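PDB 2INC: toluene, o-xylene monooxygenase oxygenase subunit from Pseudomonas stutzeri, which probably forms part of the hydroxylase complex of a bacterial multicomponent monooxygenase that oxidises aromatic substrates such as toluene and o-xylene. Local coordinates for residues L228-S233 / E304-E309. Numbering follows the deposited sequence.
Sequences LQQLGS and ENAIVE
Gln230 reaches across from helix 208-237 to Ala306 and Glu309 of the last helix of the chain, 303-319, forming a small, partly buried helix-helix contact in this all-helical, ferritin-clan hydroxylase subunit. Of the two segments, Gln230 CA and Ala306 CA are the nearest pair of alpha carbons, 6.2 Å apart. The carboxamide divides its two ends between the partners. Its oxygen lies against the alanine, with Gln230 OE1 3.5 Å from Ala306 CA and 3.6 Å from Ala306 CB, so this half of the contact is van der Waals. Its nitrogen turns to the glutamate: Gln230 NE2 is 3.7 Å from Glu309 CB and 3.5 Å from Glu309 OE1. The latter is a long, loose polar approach and not a hydrogen bond; Glu309 OE1 stands beyond the fork of the amide, almost as near to its oxygen (Gln230 OE1, 3.7 Å). The two side chains cross nearly at right angles, and the amide and carboxylate planes are 61° apart. In Gln230, CG stands anti to the carbonyl carbon (chi1 -68°) and the chain bends at chi2 (-60°), which brings the amide over to its partners, whereas the Glu309 chain runs extended beyond CG. An alanine in place of Gln230 would probably open a gap beside Ala306 and leave the Glu309 carboxylate without its nearby amide.

Further out, Ala306 and Ile307 pack on Cys297 of helix 274-299, the helix that Leu231 also meets at Tyr296. Gln229 OE1 accepts a hydrogen bond from Lys251 NZ, tying helix 208-237 to helix 241-268. Within helix 208-237, a wider pi-type turn spans 228-230, and in it Gln229 O is gripped from opposite faces of its carbonyl plane by Ser233 N and by Ser233 OG, the hydroxyl oxygen lying 3.0 Å from Gln229 O.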
ATOM      1  N   LEU B 228     -34.230 -15.107   4.061  1.00 40.32           N
ATOM      2  CA  LEU B 228     -33.048 -15.151   4.909  1.00 40.01           C
ATOM      3  C   LEU B 228     -33.503 -15.568   6.296  1.00 40.84           C
ATOM      4  O   LEU B 228     -33.038 -16.582   6.824  1.00 41.08           O
ATOM      5  CB  LEU B 228     -32.291 -13.807   4.927  1.00 39.45           C
ATOM      6  CG  LEU B 228     -31.868 -13.231   3.579  1.00 37.17           C
ATOM      7  CD1 LEU B 228     -31.079 -11.920   3.782  1.00 38.28           C
ATOM      8  CD2 LEU B 228     -31.064 -14.246   2.770  1.00 40.42           C
ATOM      9  N   GLN B 229     -34.447 -14.826   6.849  1.00 39.49           N
ATOM     10  CA  GLN B 229     -34.894 -15.107   8.187  1.00 40.99           C
ATOM     11  C   GLN B 229     -35.565 -16.485   8.337  1.00 40.02           C
ATOM     12  O   GLN B 229     -35.089 -17.301   9.115  1.00 40.35           O
ATOM     13  CB  GLN B 229     -35.768 -13.988   8.712  1.00 41.17           C
ATOM     14  CG  GLN B 229     -35.988 -14.047  10.212  1.00 43.83           C
ATOM     15  CD  GLN B 229     -34.726 -13.863  10.990  1.00 47.44           C
ATOM     16  OE1 GLN B 229     -33.854 -13.083  10.613  1.00 51.67           O
ATOM     17  NE2 GLN B 229     -34.614 -14.563  12.092  1.00 48.70           N
ATOM     18  N   GLN B 230     -36.641 -16.748   7.598  1.00 39.58           N
ATOM     19  CA  GLN B 230     -37.463 -17.916   7.883  1.00 38.95           C
ATOM     20  C   GLN B 230     -36.792 -19.155   7.320  1.00 39.19           C
ATOM     21  O   GLN B 230     -36.709 -20.183   7.989  1.00 37.74           O
ATOM     22  CB  GLN B 230     -38.874 -17.741   7.298  1.00 39.55           C
ATOM     23  CG  GLN B 230     -39.709 -16.647   7.992  1.00 41.47           C
ATOM     24  CD  GLN B 230     -39.904 -16.908   9.450  1.00 43.58           C
ATOM     25  OE1 GLN B 230     -40.230 -18.024   9.830  1.00 48.17           O
ATOM     26  NE2 GLN B 230     -39.668 -15.900  10.294  1.00 45.05           N
ATOM     27  N   LEU B 231     -36.315 -19.086   6.083  1.00 37.04           N
ATOM     28  CA  LEU B 231     -35.591 -20.241   5.547  1.00 37.66           C
ATOM     29  C   LEU B 231     -34.297 -20.507   6.337  1.00 39.43           C
ATOM     30  O   LEU B 231     -34.003 -21.653   6.694  1.00 40.98           O
ATOM     31  CB  LEU B 231     -35.313 -20.063   4.057  1.00 37.41           C
ATOM     32  CG  LEU B 231     -34.576 -21.223   3.374  1.00 36.78           C
ATOM     33  CD1 LEU B 231     -35.480 -22.444   3.368  1.00 38.11           C
ATOM     34  CD2 LEU B 231     -34.178 -20.844   1.964  1.00 36.66           C
ATOM     35  N   GLY B 232     -33.535 -19.458   6.666  1.00 39.32           N
ATOM     36  CA  GLY B 232     -32.303 -19.627   7.469  1.00 39.47           C
ATOM     37  C   GLY B 232     -32.586 -20.303   8.822  1.00 40.54           C
ATOM     38  O   GLY B 232     -31.861 -21.210   9.213  1.00 38.65           O
ATOM     39  N   SER B 233     -33.654 -19.892   9.527  1.00 40.49           N
ATOM     40  CA  SER B 233     -34.050 -20.559  10.803  1.00 41.96           C
ATOM     41  C   SER B 233     -34.416 -22.012  10.603  1.00 42.07           C
ATOM     42  O   SER B 233     -34.030 -22.926  11.353  1.00 41.01           O
ATOM     43  CB  SER B 233     -35.281 -19.904  11.365  1.00 43.37           C
ATOM     44  OG  SER B 233     -34.899 -18.639  11.802  1.00 47.41           O
ATOM     45  N   GLU B 304     -47.670 -21.764   8.336  1.00 58.80           N
ATOM     46  CA  GLU B 304     -48.550 -20.695   8.812  1.00 59.04           C
ATOM     47  C   GLU B 304     -47.839 -19.752   9.787  1.00 58.10           C
ATOM     48  O   GLU B 304     -48.021 -18.535   9.736  1.00 57.22           O
ATOM     49  CB  GLU B 304     -49.863 -21.273   9.381  1.00 60.10           C
ATOM     50  CG  GLU B 304     -50.723 -22.021   8.311  1.00 63.81           C
ATOM     51  CD  GLU B 304     -51.091 -21.132   7.099  1.00 69.10           C
ATOM     52  OE1 GLU B 304     -51.497 -19.961   7.331  1.00 71.54           O
ATOM     53  OE2 GLU B 304     -50.980 -21.599   5.927  1.00 70.02           O
ATOM     54  N   ASN B 305     -47.003 -20.314  10.658  1.00 57.91           N
ATOM     55  CA  ASN B 305     -46.239 -19.480  11.594  1.00 56.96           C
ATOM     56  C   ASN B 305     -45.183 -18.625  10.901  1.00 55.02           C
ATOM     57  O   ASN B 305     -44.953 -17.491  11.298  1.00 54.23           O
ATOM     58  CB  ASN B 305     -45.545 -20.288  12.686  1.00 57.98           C
ATOM     59  CG  ASN B 305     -44.911 -19.379  13.742  1.00 62.46           C
ATOM     60  OD1 ASN B 305     -45.526 -18.375  14.159  1.00 68.22           O
ATOM     61  ND2 ASN B 305     -43.678 -19.693  14.156  1.00 65.01           N
ATOM     62  N   ALA B 306     -44.523 -19.203   9.903  1.00 52.84           N
ATOM     63  CA  ALA B 306     -43.571 -18.476   9.079  1.00 51.11           C
ATOM     64  C   ALA B 306     -44.246 -17.233   8.479  1.00 49.90           C
ATOM     65  O   ALA B 306     -43.703 -16.146   8.556  1.00 49.69           O
ATOM     66  CB  ALA B 306     -43.010 -19.405   7.972  1.00 50.67           C
ATOM     67  N   ILE B 307     -45.445 -17.397   7.912  1.00 49.44           N
ATOM     68  CA  ILE B 307     -46.213 -16.287   7.320  1.00 48.11           C
ATOM     69  C   ILE B 307     -46.457 -15.168   8.300  1.00 48.12           C
ATOM     70  O   ILE B 307     -46.195 -14.016   7.997  1.00 47.87           O
ATOM     71  CB  ILE B 307     -47.570 -16.747   6.769  1.00 47.64           C
ATOM     72  CG1 ILE B 307     -47.379 -17.748   5.634  1.00 47.71           C
ATOM     73  CG2 ILE B 307     -48.356 -15.578   6.244  1.00 47.39           C
ATOM     74  CD1 ILE B 307     -48.675 -18.495   5.281  1.00 50.55           C
ATOM     75  N   VAL B 308     -47.001 -15.502   9.461  1.00 48.15           N
ATOM     76  CA  VAL B 308     -47.254 -14.520  10.520  1.00 48.10           C
ATOM     77  C   VAL B 308     -46.010 -13.774  10.956  1.00 48.05           C
ATOM     78  O   VAL B 308     -46.045 -12.547  11.051  1.00 48.66           O
ATOM     79  CB  VAL B 308     -47.982 -15.162  11.721  1.00 48.78           C
ATOM     80  CG1 VAL B 308     -47.864 -14.288  12.993  1.00 49.16           C
ATOM     81  CG2 VAL B 308     -49.446 -15.398  11.335  1.00 49.60           C
ATOM     82  N   GLU B 309     -44.910 -14.489  11.198  1.00 47.59           N
ATOM     83  CA  GLU B 309     -43.656 -13.818  11.580  1.00 48.44           C
ATOM     84  C   GLU B 309     -43.033 -13.012  10.431  1.00 46.12           C
ATOM     85  O   GLU B 309     -42.664 -11.881  10.651  1.00 45.39           O
ATOM     86  CB  GLU B 309     -42.626 -14.776  12.165  1.00 47.87           C
ATOM     87  CG  GLU B 309     -43.056 -15.403  13.494  1.00 51.81           C
ATOM     88  CD  GLU B 309     -42.039 -16.408  14.009  1.00 53.47           C
ATOM     89  OE1 GLU B 309     -41.370 -17.073  13.171  1.00 60.58           O
ATOM     90  OE2 GLU B 309     -41.880 -16.532  15.254  1.00 60.83           O
TER